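Local coordinates for Tol-Pal system protein TolA (Pseudomonas aeruginosa, PDB 1LR0) that probably acts within the Tol-Pal system, which takes part in outer membrane invagination during cell division and helps to keep the outer membrane intact, at residues 25-30 with 107-112; 36-41 with 89-94; 51-56 with 113-118; 60-65 with 100-105; 67-72 with 83-88. One frame throughout, in Å; residues are numbered along the deposited sequence.

Interaction 1 (25-30 with 107-112); sequences EVTGSL and SLYRQR
Thr27 on helix 4-41 and Leu108 near the end of helix 102-108 form the closest CA pair, at 8.7 Å, a separation that leaves side chains to bridge the gap. Tyr109, just past the end of that second helix, reaches across with its hydroxyl leading. Tyr109 OH settles against the first helix between two residues, 3.4 Å from Thr27 CG2 and 3.5 Å from Leu30 CB. Thr27 O is also near Tyr109 OH, at 3.2 Å, but the angle is poor and they do not bond; the hydroxyl is instead hydrogen-bonded to OD1 of Asp31, one turn after Thr27. Next to the hydroxyl on the ring, Tyr109 CZ packs on Leu30 CB at 3.9 Å, while Thr27 OG1 lies at the ring edge, near its plane. The turn carrying Tyr109 leads straight into strand 111-116, tied to strand 54-60 by backbone bonds of Arg110 with Met60 and of Arg112 with Ile58, so the contact brings the long helix of this C-terminal periplasmic domain against the start of the sheet's outer strand. Arg112 also reaches the helix. Its CG is anti to the backbone N (chi1 -161°), the extended chain carries NE toward the helix, and Arg112 NH2 lies 3.2 Å from Thr27 CG2. Tyr109 OH sits above one face of this guanidinium, offset toward its rim. At the edge, in the guanidinium plane, Arg112 NH1 makes a weak but straight bond of 3.4 Å to Leu108 O. Arg112 NH2 forms a salt bridge with Asp31 OD2.

Interaction 2 (36-41 with 89-94); sequences NLVSQQ and RNVGRI
Asn90 ND2 donates to a water at 2.8 Å, and that water in turn donates to Gln41 O at 2.9 Å, linking the last residue of helix 4-41 to the C-terminal part of helix 78-91. Direct contact between these two residues is by packing. Gln41 bends at chi2 (-73°), and its amide lies against the Asn90 backbone, with Gln41 OE1 3.5 Å from Asn90 CB and Gln41 CD 3.5 Å from Asn90 O. The two side-chain amide planes are turned 54° from each other. Further in, Val91 CG2 lies at the centre of the packing: it presses on the helix backbone 3.6 Å from Leu37 O, touches the CG of Gln41, and meets Val38 CG2 at 4.0 Å where the two valines cross at about a right angle. Leu37 CB closes on both methyls of Val91. Beyond the helix end, Gly92 takes a positive phi of 88° and turns the chain, bringing Ile94 back toward the helix; Leu37 CD1 and Ile94 CG1 touch at 4.0 Å as their side chains slide past each other in opposite directions. Around this packing, Val38 also touches Ala87 and Val88 one turn back on helix 78-91 and Leu121 of helix 118-123, while Val91 leans on Ile66, placing the contact where helices 4-41 and 78-91 meet, flanked by helix 118-123 and the start of strand 66-73.

Interaction 3 (51-56 with 113-118); sequences GMSVEV and RIIFKP
Phe116 and Val56 meet on the buried face of the sheet, where Val56 CG2 approaches Phe116 CD2 to 3.8 Å and Val56 CB lies in the plane of the ring at its edge. Val54 adds CG1, 3.9 Å from Phe116 CB; that methyl takes the crowded position between backbone N and carbonyl carbon (chi1 61°). One face of the ring is covered by Ile114 CG2, offset toward the rim, and helix 4-41 packs on the same apolar layer through Val35 and Val38. This layer is carried by strands 54-56 and 113-116, antiparallel at 153°. Val54 and Phe116 form a hydrogen-bonded pair, Val54 N to Phe116 O at 2.8 Å and Phe116 N to Val54 O at 2.7 Å. Val56 and Ile114 repeat it, with Val56 N to Ile114 O at 2.9 Å and Ile114 N to Val56 O at 3.0 Å. Between them Glu55 and Ile115 are a non-hydrogen-bonded pair whose side chains stand on the outer face. There Glu55 lies against the aliphatic part of Arg113, Glu55 OE2 being 3.5 Å from Arg113 CB. The charged ends do not touch, and Glu55 OE1 bonds to Ser72 OG of the next strand. Nearly straight backbone bonds thus join two unlike faces: hydrocarbon seals the one toward the helices, and a loosely matched charge pair, probably only a modest attraction, rides on the other.

Interaction 4 (60-65 with 100-105); sequences MLPDGT and LPRATF
Pro62 and Phe105 meet by a CH-pi contact: Pro62 CA stands over the ring face 3.7 Å from the centroid and 17° off the normal. The tip of Phe105 lies against the backbone that leads into the proline, with Leu61 O 3.3 Å from Phe105 CZ and Pro62 N 3.4 Å from Phe105 CE2. Apolar contacts add to this. Pro62 CD rests on CE2, and Met60, a selenomethionine, brings its CB to 3.9 Å from Phe105 CZ. The Met60 carbonyl O sits at the ring edge. A flat group covers the other end of the proline: Arg102 bends at chi2 and chi3, which folds its guanidinium back to Pro62, whose CG sits above one face, offset toward the rim and 3.5 Å from Arg102 NE. Proline and arginine cross obliquely, proline and phenylalanine at about a right angle. Hydrogen bonds are absent between the two segments, but those inside 60-65 shape the hairpin loop. Gly64 N bonds to Leu61 O at 2.7 Å in a type I turn, and Leu61 N bonds to Thr65 O. With Gly64 at positive phi this fits a type I turn with a G1 bulge joining strands 54-60 and 66-73. Asp63 OD1 accepts from Thr65 N at 3.0 Å, an Asx turn, and Thr65 OG1 adds a second donor at 2.9 Å from the same face of the carboxylate. Outside, Asp63 O bonds to Gln98 NE2. Between these segments, then, helix 102-108 meets the hairpin through apolar and CH-pi contacts, while internal hydrogen bonds help to shape the loop.

Interaction 5 (67-72 with 83-88); sequences TNASVS and SAVAAV
Ala69 CB packs against Val88 CG1 at 3.8 Å and, more loosely, against Val85 CG1 at 4.3 Å, so the small methyl of the strand faces two valines one turn apart on helix 78-91. Val85 CG1, anti to its backbone N (chi1 165°), lies 3.6 Å from Ala69 O. Its other methyl, Val85 CG2, meets Val71 CG2 at 3.8 Å, where the two valine side chains cross at about a right angle. Strand 67-71 and the helix run nearly antiparallel, 166° between their directions, with axes approaching to 7.7 Å, a closeness the small alanine probably helps to allow. Behind this layer the strand is set by strand 54-60: Ser70 pairs with Leu57, and Thr67 and Asn68 both face Glu59 in a classic beta bulge. Asn68 folds its side chain back, and OD1 accepts from Ala69 N at 2.9 Å, the donor standing above the carbonyl plane. The helix is backed by helix 4-41, Val88 also touching Val38 there and Ile58 on the central strand. A beta hairpin, a helix running back along its second strand, then helix 102-108 and strand 111-116 rejoining the sheet are consistent with a fold related to TonB's C-terminal domain.

Overall arrangement
From the N terminus, helix 4-41 enters interaction 1, then interaction 2 a few turns on, before the chain reaches strand 54-60 and interaction 3. Interaction 1 closes a long loop that contains interactions 2, 4 and 5 whole; interaction 3 crosses it and likewise encloses 4 and 5. Interaction 2 crosses 3 and 4, and interaction 5, closing the shortest loop, lies within all the others. Interaction 3 pairs strand 54-60 with 111-116; interaction 5 lays helix 78-91 on strand 66-73, its other neighbour, and a probable hydrogen bond from Ser72 N to Glu55 O joins them. Interaction 4 ties the hairpin end to helix 102-108, continuing into 1 through Arg110, while Val38 joins interaction 2 to Phe116 of 3.

Interaction 1 (25-30 with 107-112)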
# COMPACT_ATOMS: atom_id res chain seq x y z
N GLU A 25 -7.55 4.95 -9.55
CA GLU A 25 -8.47 3.88 -9.14
C GLU A 25 -7.68 2.55 -8.78
O GLU A 25 -8.05 1.79 -7.86
CB GLU A 25 -9.49 3.65 -10.26
CG GLU A 25 -10.57 2.63 -9.93
CD GLU A 25 -11.69 2.49 -11.02
OE1 GLU A 25 -11.71 3.27 -12.04
OE2 GLU A 25 -12.54 1.56 -10.85
N VAL A 26 -6.55 2.33 -9.46
CA VAL A 26 -5.79 1.11 -9.34
C VAL A 26 -4.98 1.13 -8.07
O VAL A 26 -4.99 0.22 -7.30
CB VAL A 26 -4.84 0.91 -10.59
CG1 VAL A 26 -3.86 -0.20 -10.36
CG2 VAL A 26 -5.71 0.55 -11.82
N THR A 27 -4.25 2.18 -7.90
CA THR A 27 -3.43 2.36 -6.76
C THR A 27 -4.29 2.46 -5.47
O THR A 27 -3.87 1.99 -4.42
CB THR A 27 -2.56 3.61 -7.05
OG1 THR A 27 -1.59 3.25 -8.06
CG2 THR A 27 -1.69 3.98 -5.91
N GLY A 28 -5.49 3.03 -5.61
CA GLY A 28 -6.43 3.16 -4.52
C GLY A 28 -6.89 1.79 -4.11
O GLY A 28 -7.00 1.46 -2.93
N SER A 29 -7.24 0.99 -5.09
CA SER A 29 -7.73 -0.29 -4.87
C SER A 29 -6.61 -1.21 -4.28
O SER A 29 -6.83 -1.98 -3.33
CB SER A 29 -8.23 -0.84 -6.17
OG SER A 29 -8.57 -2.22 -5.96
N LEU A 30 -5.41 -1.12 -4.80
CA LEU A 30 -4.33 -1.93 -4.23
C LEU A 30 -3.87 -1.49 -2.81
O LEU A 30 -3.51 -2.34 -2.00
CB LEU A 30 -3.15 -1.95 -5.20
CG LEU A 30 -3.42 -2.87 -6.40
CD1 LEU A 30 -2.45 -2.52 -7.53
CD2 LEU A 30 -3.37 -4.41 -6.00
N SER A 107 7.86 0.62 -10.31
CA SER A 107 7.92 2.02 -10.01
C SER A 107 7.22 2.28 -8.66
O SER A 107 7.68 3.10 -7.90
CB SER A 107 7.17 2.78 -11.08
OG SER A 107 6.82 4.07 -10.58
N LEU A 108 6.13 1.58 -8.43
CA LEU A 108 5.26 1.88 -7.34
C LEU A 108 5.16 0.92 -6.17
O LEU A 108 4.80 1.36 -5.06
CB LEU A 108 3.89 2.02 -7.89
CG LEU A 108 3.73 3.39 -8.59
CD1 LEU A 108 2.40 3.45 -9.28
CD2 LEU A 108 3.83 4.56 -7.60
N TYR A 109 5.41 -0.36 -6.42
CA TYR A 109 5.07 -1.40 -5.43
C TYR A 109 6.16 -2.26 -5.03
O TYR A 109 6.05 -2.96 -4.01
CB TYR A 109 3.88 -2.24 -5.85
CG TYR A 109 2.57 -1.48 -5.67
CD1 TYR A 109 2.00 -0.73 -6.72
CD2 TYR A 109 1.95 -1.42 -4.44
CE1 TYR A 109 0.81 -0.07 -6.56
CE2 TYR A 109 0.75 -0.66 -4.27
CZ TYR A 109 0.21 0.01 -5.33
OH TYR A 109 -0.99 0.76 -5.21
N ARG A 110 7.28 -2.23 -5.75
CA ARG A 110 8.44 -2.90 -5.26
C ARG A 110 8.93 -2.41 -3.91
O ARG A 110 9.41 -3.20 -3.04
CB ARG A 110 9.57 -2.87 -6.33
CG ARG A 110 10.69 -3.82 -6.00
CD ARG A 110 11.78 -3.90 -7.10
NE ARG A 110 11.36 -4.53 -8.37
CZ ARG A 110 11.51 -5.86 -8.67
NH1 ARG A 110 12.00 -6.71 -7.80
NH2 ARG A 110 11.15 -6.33 -9.85
N GLN A 111 8.84 -1.10 -3.68
CA GLN A 111 9.16 -0.56 -2.40
C GLN A 111 8.01 0.42 -2.23
O GLN A 111 7.82 1.26 -3.10
CB GLN A 111 10.48 0.18 -2.38
CG GLN A 111 11.74 -0.67 -2.13
CD GLN A 111 12.84 0.18 -1.50
OE1 GLN A 111 13.64 -0.32 -0.75
NE2 GLN A 111 12.85 1.50 -1.79
N ARG A 112 7.16 0.25 -1.24
CA ARG A 112 6.00 1.16 -1.12
C ARG A 112 5.83 1.59 0.35
O ARG A 112 5.87 0.69 1.22
CB ARG A 112 4.67 0.57 -1.57
CG ARG A 112 3.62 1.71 -1.88
CD ARG A 112 2.48 1.40 -2.76
NE ARG A 112 1.43 2.43 -2.83
CZ ARG A 112 1.45 3.50 -3.61
NH1 ARG A 112 2.44 3.68 -4.46
NH2 ARG A 112 0.42 4.35 -3.57

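Interaction 2 (36-41 with 89-94)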
# COMPACT_ATOMS: atom_id res chain seq x y z
N ASN A 36 -6.34 -3.60 4.12
CA ASN A 36 -7.25 -4.59 4.67
C ASN A 36 -6.51 -5.85 5.11
O ASN A 36 -6.80 -6.43 6.15
CB ASN A 36 -8.35 -4.93 3.69
CG ASN A 36 -9.51 -3.81 3.65
OD1 ASN A 36 -10.64 -4.13 3.91
ND2 ASN A 36 -9.16 -2.55 3.45
N LEU A 37 -5.54 -6.27 4.30
CA LEU A 37 -4.82 -7.54 4.62
C LEU A 37 -3.98 -7.41 5.87
O LEU A 37 -3.96 -8.32 6.74
CB LEU A 37 -3.98 -7.99 3.42
CG LEU A 37 -4.78 -8.36 2.17
CD1 LEU A 37 -3.77 -8.71 1.00
CD2 LEU A 37 -5.63 -9.50 2.50
N VAL A 38 -3.33 -6.25 6.02
CA VAL A 38 -2.55 -5.93 7.22
C VAL A 38 -3.49 -5.82 8.41
O VAL A 38 -3.21 -6.31 9.46
CB VAL A 38 -1.75 -4.68 7.04
CG1 VAL A 38 -1.06 -4.25 8.31
CG2 VAL A 38 -0.75 -4.80 5.88
N SER A 39 -4.65 -5.25 8.22
CA SER A 39 -5.57 -5.12 9.33
C SER A 39 -5.98 -6.51 9.84
O SER A 39 -6.13 -6.75 11.03
CB SER A 39 -6.85 -4.36 8.88
OG SER A 39 -6.56 -3.01 8.52
N GLN A 40 -6.21 -7.43 8.93
CA GLN A 40 -6.61 -8.75 9.32
C GLN A 40 -5.56 -9.46 10.08
O GLN A 40 -5.87 -10.22 11.02
CB GLN A 40 -6.81 -9.59 8.07
CG GLN A 40 -8.15 -9.50 7.52
CD GLN A 40 -8.16 -9.88 6.04
OE1 GLN A 40 -8.91 -9.26 5.29
NE2 GLN A 40 -7.35 -10.89 5.63
N GLN A 41 -4.33 -9.20 9.75
CA GLN A 41 -3.28 -9.79 10.53
C GLN A 41 -2.90 -9.14 11.88
O GLN A 41 -2.25 -9.72 12.76
CB GLN A 41 -1.99 -9.82 9.79
CG GLN A 41 -2.08 -10.70 8.52
CD GLN A 41 -2.14 -12.25 8.85
OE1 GLN A 41 -1.67 -12.69 9.88
NE2 GLN A 41 -2.71 -13.00 7.98
N ARG A 89 4.44 -8.28 7.58
CA ARG A 89 5.18 -9.58 7.27
C ARG A 89 4.22 -10.79 7.30
O ARG A 89 4.28 -11.73 6.48
CB ARG A 89 6.37 -9.77 8.19
CG ARG A 89 7.36 -8.69 8.25
CD ARG A 89 7.94 -8.47 6.90
NE ARG A 89 8.62 -9.68 6.39
CZ ARG A 89 9.89 -9.96 6.56
NH1 ARG A 89 10.75 -9.14 7.18
NH2 ARG A 89 10.31 -11.08 6.05
N ASN A 90 3.27 -10.80 8.22
CA ASN A 90 2.38 -11.85 8.34
C ASN A 90 1.38 -11.99 7.18
O ASN A 90 0.75 -13.04 7.01
CB ASN A 90 1.70 -11.72 9.67
CG ASN A 90 2.55 -12.20 10.81
OD1 ASN A 90 3.38 -13.07 10.64
ND2 ASN A 90 2.30 -11.65 11.99
N VAL A 91 1.20 -10.95 6.39
CA VAL A 91 0.31 -11.07 5.28
C VAL A 91 0.91 -12.04 4.29
O VAL A 91 0.17 -12.76 3.63
CB VAL A 91 0.17 -9.76 4.59
CG1 VAL A 91 -0.41 -9.88 3.27
CG2 VAL A 91 -0.61 -8.74 5.46
N GLY A 92 2.25 -12.05 4.21
CA GLY A 92 2.98 -13.08 3.46
C GLY A 92 3.18 -12.76 1.98
O GLY A 92 4.26 -12.56 1.49
N ARG A 93 2.05 -12.60 1.32
CA ARG A 93 1.95 -12.34 -0.13
C ARG A 93 0.70 -11.64 -0.59
O ARG A 93 -0.37 -11.92 -0.12
CB ARG A 93 2.08 -13.65 -0.92
CG ARG A 93 1.12 -14.79 -0.53
CD ARG A 93 1.41 -16.14 -1.21
NE ARG A 93 1.36 -16.11 -2.64
CZ ARG A 93 0.30 -16.44 -3.34
NH1 ARG A 93 -0.80 -16.78 -2.73
NH2 ARG A 93 0.34 -16.47 -4.64
N ILE A 94 0.85 -10.88 -1.64
CA ILE A 94 -0.23 -10.17 -2.27
C ILE A 94 -0.17 -10.45 -3.77
O ILE A 94 0.31 -9.54 -4.48
CB ILE A 94 -0.13 -8.63 -1.93
CG1 ILE A 94 -0.05 -8.49 -0.41
CG2 ILE A 94 -1.38 -8.00 -2.40
CD1 ILE A 94 -0.03 -7.05 0.09
O HOH W 1 0.61 -9.76 13.28

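Interaction 3 (51-56 with 113-118)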
# COMPACT_ATOMS: atom_id res chain seq x y z
N GLY A 51 -5.41 8.19 16.74
CA GLY A 51 -4.59 9.39 16.56
C GLY A 51 -3.18 9.08 16.18
O GLY A 51 -2.41 9.94 15.84
N MSE A 52 -2.76 7.83 16.39
CA MSE A 52 -1.42 7.43 16.01
C MSE A 52 -1.33 7.08 14.52
O MSE A 52 -2.33 6.60 13.91
CB MSE A 52 -0.96 6.16 16.87
CG MSE A 52 -0.79 6.43 18.36
SE MSE A 52 -0.21 4.70 19.15
CE MSE A 52 0.20 5.50 20.95
N SER A 53 -0.11 7.22 13.96
CA SER A 53 0.19 6.87 12.59
C SER A 53 1.57 6.34 12.47
O SER A 53 2.48 6.93 13.02
CB SER A 53 0.16 8.18 11.70
OG SER A 53 -1.15 8.51 11.45
N VAL A 54 1.75 5.20 11.82
CA VAL A 54 3.09 4.73 11.53
C VAL A 54 3.24 4.52 10.03
O VAL A 54 2.32 3.97 9.38
CB VAL A 54 3.43 3.42 12.26
CG1 VAL A 54 2.46 2.25 11.86
CG2 VAL A 54 4.86 2.98 11.97
N GLU A 55 4.32 5.03 9.45
CA GLU A 55 4.62 4.73 8.05
C GLU A 55 5.60 3.53 7.98
O GLU A 55 6.66 3.54 8.57
CB GLU A 55 5.24 5.89 7.20
CG GLU A 55 5.23 5.67 5.70
CD GLU A 55 5.82 6.94 5.06
OE1 GLU A 55 6.73 7.34 5.76
OE2 GLU A 55 5.40 7.51 4.04
N VAL A 56 5.24 2.57 7.16
CA VAL A 56 6.01 1.37 6.98
C VAL A 56 6.42 1.22 5.55
O VAL A 56 5.58 1.34 4.68
CB VAL A 56 5.10 0.12 7.34
CG1 VAL A 56 5.83 -1.13 7.00
CG2 VAL A 56 4.72 0.17 8.83
N ARG A 113 5.65 2.88 0.64
CA ARG A 113 5.43 3.32 2.02
C ARG A 113 3.98 3.50 2.25
O ARG A 113 3.34 4.33 1.56
CB ARG A 113 6.17 4.63 2.24
CG ARG A 113 7.67 4.52 2.24
CD ARG A 113 8.40 5.90 2.31
NE ARG A 113 9.81 5.65 2.53
CZ ARG A 113 10.66 5.17 1.61
NH1 ARG A 113 10.26 4.91 0.36
NH2 ARG A 113 11.94 4.94 1.92
N ILE A 114 3.44 2.80 3.23
CA ILE A 114 1.99 2.91 3.56
C ILE A 114 1.86 3.38 5.02
O ILE A 114 2.62 2.96 5.88
CB ILE A 114 1.41 1.51 3.45
CG1 ILE A 114 1.49 0.97 2.00
CG2 ILE A 114 -0.02 1.49 3.86
CD1 ILE A 114 0.56 1.69 1.05
N ILE A 115 0.91 4.26 5.28
CA ILE A 115 0.66 4.73 6.61
C ILE A 115 -0.41 3.91 7.20
O ILE A 115 -1.47 3.73 6.63
CB ILE A 115 0.22 6.20 6.52
CG1 ILE A 115 1.43 7.06 6.10
CG2 ILE A 115 -0.30 6.70 7.89
CD1 ILE A 115 0.99 8.53 5.84
N PHE A 116 -0.14 3.40 8.38
CA PHE A 116 -1.12 2.67 9.15
C PHE A 116 -1.55 3.37 10.41
O PHE A 116 -0.69 3.94 11.10
CB PHE A 116 -0.54 1.30 9.55
CG PHE A 116 -0.23 0.43 8.34
CD1 PHE A 116 -1.24 -0.12 7.60
CD2 PHE A 116 1.07 0.17 7.94
CE1 PHE A 116 -0.97 -0.94 6.51
CE2 PHE A 116 1.29 -0.61 6.83
CZ PHE A 116 0.27 -1.18 6.15
N LYS A 117 -2.83 3.29 10.77
CA LYS A 117 -3.40 3.88 12.00
C LYS A 117 -4.13 2.79 12.76
O LYS A 117 -4.85 1.95 12.16
CB LYS A 117 -4.41 5.00 11.66
CG LYS A 117 -3.90 6.04 10.74
CD LYS A 117 -4.96 7.11 10.39
CE LYS A 117 -4.50 8.20 9.34
NZ LYS A 117 -5.71 9.19 9.25
N PRO A 118 -4.05 2.79 14.06
CA PRO A 118 -4.75 1.76 14.84
C PRO A 118 -6.22 1.74 14.54
O PRO A 118 -6.78 0.66 14.51
CB PRO A 118 -4.55 2.22 16.29
CG PRO A 118 -3.23 2.90 16.29
CD PRO A 118 -3.30 3.71 14.94

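Interaction 4 (60-65 with 100-105)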
# COMPACT_ATOMS: atom_id res chain seq x y z
N MSE A 60 8.35 -5.82 -1.78
CA MSE A 60 7.73 -6.92 -2.48
C MSE A 60 8.47 -7.35 -3.75
O MSE A 60 9.17 -6.56 -4.37
CB MSE A 60 6.28 -6.62 -2.88
CG MSE A 60 5.34 -6.63 -1.66
SE MSE A 60 3.53 -6.26 -2.10
CE MSE A 60 3.79 -4.24 -1.93
N LEU A 61 8.23 -8.60 -4.13
CA LEU A 61 8.63 -9.10 -5.46
C LEU A 61 7.48 -8.99 -6.35
O LEU A 61 6.34 -8.99 -5.91
CB LEU A 61 8.99 -10.59 -5.37
CG LEU A 61 10.17 -10.87 -4.46
CD1 LEU A 61 10.51 -12.41 -4.27
CD2 LEU A 61 11.38 -10.06 -4.93
N PRO A 62 7.71 -9.00 -7.66
CA PRO A 62 6.61 -8.92 -8.60
C PRO A 62 5.57 -10.01 -8.43
O PRO A 62 4.43 -9.79 -8.84
CB PRO A 62 7.31 -9.12 -9.94
CG PRO A 62 8.65 -8.71 -9.68
CD PRO A 62 9.02 -9.06 -8.31
N ASP A 63 5.91 -11.17 -7.89
CA ASP A 63 4.86 -12.17 -7.71
C ASP A 63 3.96 -11.89 -6.46
O ASP A 63 2.98 -12.66 -6.21
CB ASP A 63 5.39 -13.61 -7.66
CG ASP A 63 6.23 -13.88 -6.47
OD1 ASP A 63 6.32 -13.00 -5.54
OD2 ASP A 63 6.87 -14.97 -6.37
N GLY A 64 4.30 -10.81 -5.73
CA GLY A 64 3.52 -10.38 -4.56
C GLY A 64 4.04 -10.80 -3.23
O GLY A 64 3.51 -10.36 -2.21
N THR A 65 5.12 -11.61 -3.20
CA THR A 65 5.73 -11.98 -1.96
C THR A 65 6.33 -10.78 -1.27
O THR A 65 7.09 -10.01 -1.87
CB THR A 65 6.88 -13.00 -2.19
OG1 THR A 65 6.33 -14.11 -2.90
CG2 THR A 65 7.34 -13.55 -0.94
N LEU A 100 -0.37 -5.93 -12.27
CA LEU A 100 0.30 -4.76 -12.76
C LEU A 100 1.30 -5.12 -13.87
O LEU A 100 2.00 -6.10 -13.75
CB LEU A 100 1.10 -4.14 -11.64
CG LEU A 100 0.29 -3.62 -10.45
CD1 LEU A 100 1.21 -3.14 -9.46
CD2 LEU A 100 -0.58 -2.50 -10.94
N PRO A 101 1.43 -4.27 -14.87
CA PRO A 101 2.56 -4.35 -15.79
C PRO A 101 3.76 -4.15 -14.96
O PRO A 101 3.74 -3.41 -13.98
CB PRO A 101 2.41 -3.08 -16.65
CG PRO A 101 1.04 -2.74 -16.59
CD PRO A 101 0.53 -3.15 -15.19
N ARG A 102 4.83 -4.78 -15.37
CA ARG A 102 6.00 -4.80 -14.61
C ARG A 102 6.59 -3.46 -14.36
O ARG A 102 7.18 -3.25 -13.28
CB ARG A 102 7.02 -5.71 -15.26
CG ARG A 102 8.28 -5.78 -14.43
CD ARG A 102 8.01 -6.55 -13.12
NE ARG A 102 9.00 -7.59 -12.97
CZ ARG A 102 8.80 -8.88 -13.20
NH1 ARG A 102 7.60 -9.35 -13.55
NH2 ARG A 102 9.82 -9.68 -13.06
N ALA A 103 6.47 -2.51 -15.30
CA ALA A 103 7.12 -1.25 -15.04
C ALA A 103 6.35 -0.52 -13.96
O ALA A 103 6.91 0.25 -13.25
CB ALA A 103 7.16 -0.39 -16.27
N THR A 104 5.06 -0.71 -13.94
CA THR A 104 4.26 -0.06 -12.91
C THR A 104 4.60 -0.66 -11.54
O THR A 104 4.86 0.06 -10.57
CB THR A 104 2.80 -0.21 -13.22
OG1 THR A 104 2.52 0.32 -14.51
CG2 THR A 104 1.95 0.67 -12.27
N PHE A 105 4.64 -1.98 -11.46
CA PHE A 105 5.15 -2.63 -10.25
C PHE A 105 6.43 -2.06 -9.74
O PHE A 105 6.55 -1.60 -8.57
CB PHE A 105 5.38 -4.11 -10.40
CG PHE A 105 5.82 -4.76 -9.09
CD1 PHE A 105 4.89 -4.97 -8.08
CD2 PHE A 105 7.15 -5.04 -8.84
CE1 PHE A 105 5.28 -5.51 -6.85
CE2 PHE A 105 7.58 -5.60 -7.64
CZ PHE A 105 6.65 -5.82 -6.63

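Interaction 5 (67-72 with 83-88)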
# COMPACT_ATOMS: atom_id res chain seq x y z
N THR A 67 8.98 -9.29 1.09
CA THR A 67 10.29 -9.67 1.60
C THR A 67 10.81 -8.84 2.70
O THR A 67 11.79 -9.20 3.29
CB THR A 67 11.31 -9.58 0.46
OG1 THR A 67 11.20 -8.27 -0.17
CG2 THR A 67 10.87 -10.54 -0.60
N ASN A 68 10.19 -7.70 3.03
CA ASN A 68 10.71 -6.98 4.15
C ASN A 68 9.64 -5.90 4.50
O ASN A 68 8.76 -5.63 3.69
CB ASN A 68 12.03 -6.34 3.79
CG ASN A 68 12.81 -5.93 4.97
OD1 ASN A 68 12.46 -6.19 6.10
ND2 ASN A 68 13.91 -5.28 4.70
N ALA A 69 9.72 -5.41 5.72
CA ALA A 69 8.87 -4.31 6.19
C ALA A 69 9.66 -3.67 7.30
O ALA A 69 10.33 -4.37 8.13
CB ALA A 69 7.60 -4.86 6.69
N SER A 70 9.70 -2.36 7.27
CA SER A 70 10.37 -1.63 8.29
C SER A 70 9.68 -0.26 8.50
O SER A 70 9.03 0.26 7.63
CB SER A 70 11.81 -1.36 7.89
OG SER A 70 11.80 -0.74 6.61
N VAL A 71 9.92 0.32 9.65
CA VAL A 71 9.37 1.62 9.99
C VAL A 71 10.08 2.69 9.20
O VAL A 71 11.28 2.91 9.34
CB VAL A 71 9.58 1.84 11.40
CG1 VAL A 71 9.15 3.25 11.73
CG2 VAL A 71 8.71 0.82 12.22
N SER A 72 9.32 3.43 8.41
CA SER A 72 9.88 4.61 7.73
C SER A 72 9.63 5.90 8.54
O SER A 72 10.40 6.85 8.43
CB SER A 72 9.31 4.76 6.29
OG SER A 72 7.89 4.73 6.32
N SER A 83 4.00 -3.71 15.97
CA SER A 83 2.78 -4.48 15.60
C SER A 83 2.36 -4.29 14.15
O SER A 83 1.85 -5.19 13.50
CB SER A 83 1.61 -4.09 16.54
OG SER A 83 1.04 -2.81 16.21
N ALA A 84 2.61 -3.11 13.61
CA ALA A 84 2.37 -2.90 12.20
C ALA A 84 3.35 -3.60 11.27
O ALA A 84 2.90 -4.23 10.31
CB ALA A 84 2.25 -1.40 11.86
N VAL A 85 4.62 -3.57 11.60
CA VAL A 85 5.64 -4.29 10.85
C VAL A 85 5.34 -5.80 10.88
O VAL A 85 5.34 -6.44 9.85
CB VAL A 85 7.03 -3.96 11.44
CG1 VAL A 85 8.13 -4.94 10.97
CG2 VAL A 85 7.39 -2.57 11.13
N ALA A 86 4.99 -6.34 12.04
CA ALA A 86 4.70 -7.79 12.13
C ALA A 86 3.50 -8.15 11.33
O ALA A 86 3.43 -9.19 10.66
CB ALA A 86 4.56 -8.24 13.61
N ALA A 87 2.49 -7.27 11.34
CA ALA A 87 1.28 -7.53 10.61
C ALA A 87 1.57 -7.55 9.10
O ALA A 87 1.03 -8.41 8.38
CB ALA A 87 0.12 -6.47 10.93
N VAL A 88 2.40 -6.61 8.63
CA VAL A 88 2.73 -6.60 7.24
C VAL A 88 3.37 -7.97 6.87
O VAL A 88 3.04 -8.54 5.85
CB VAL A 88 3.69 -5.46 6.82
CG1 VAL A 88 4.17 -5.59 5.35
CG2 VAL A 88 2.86 -4.08 6.96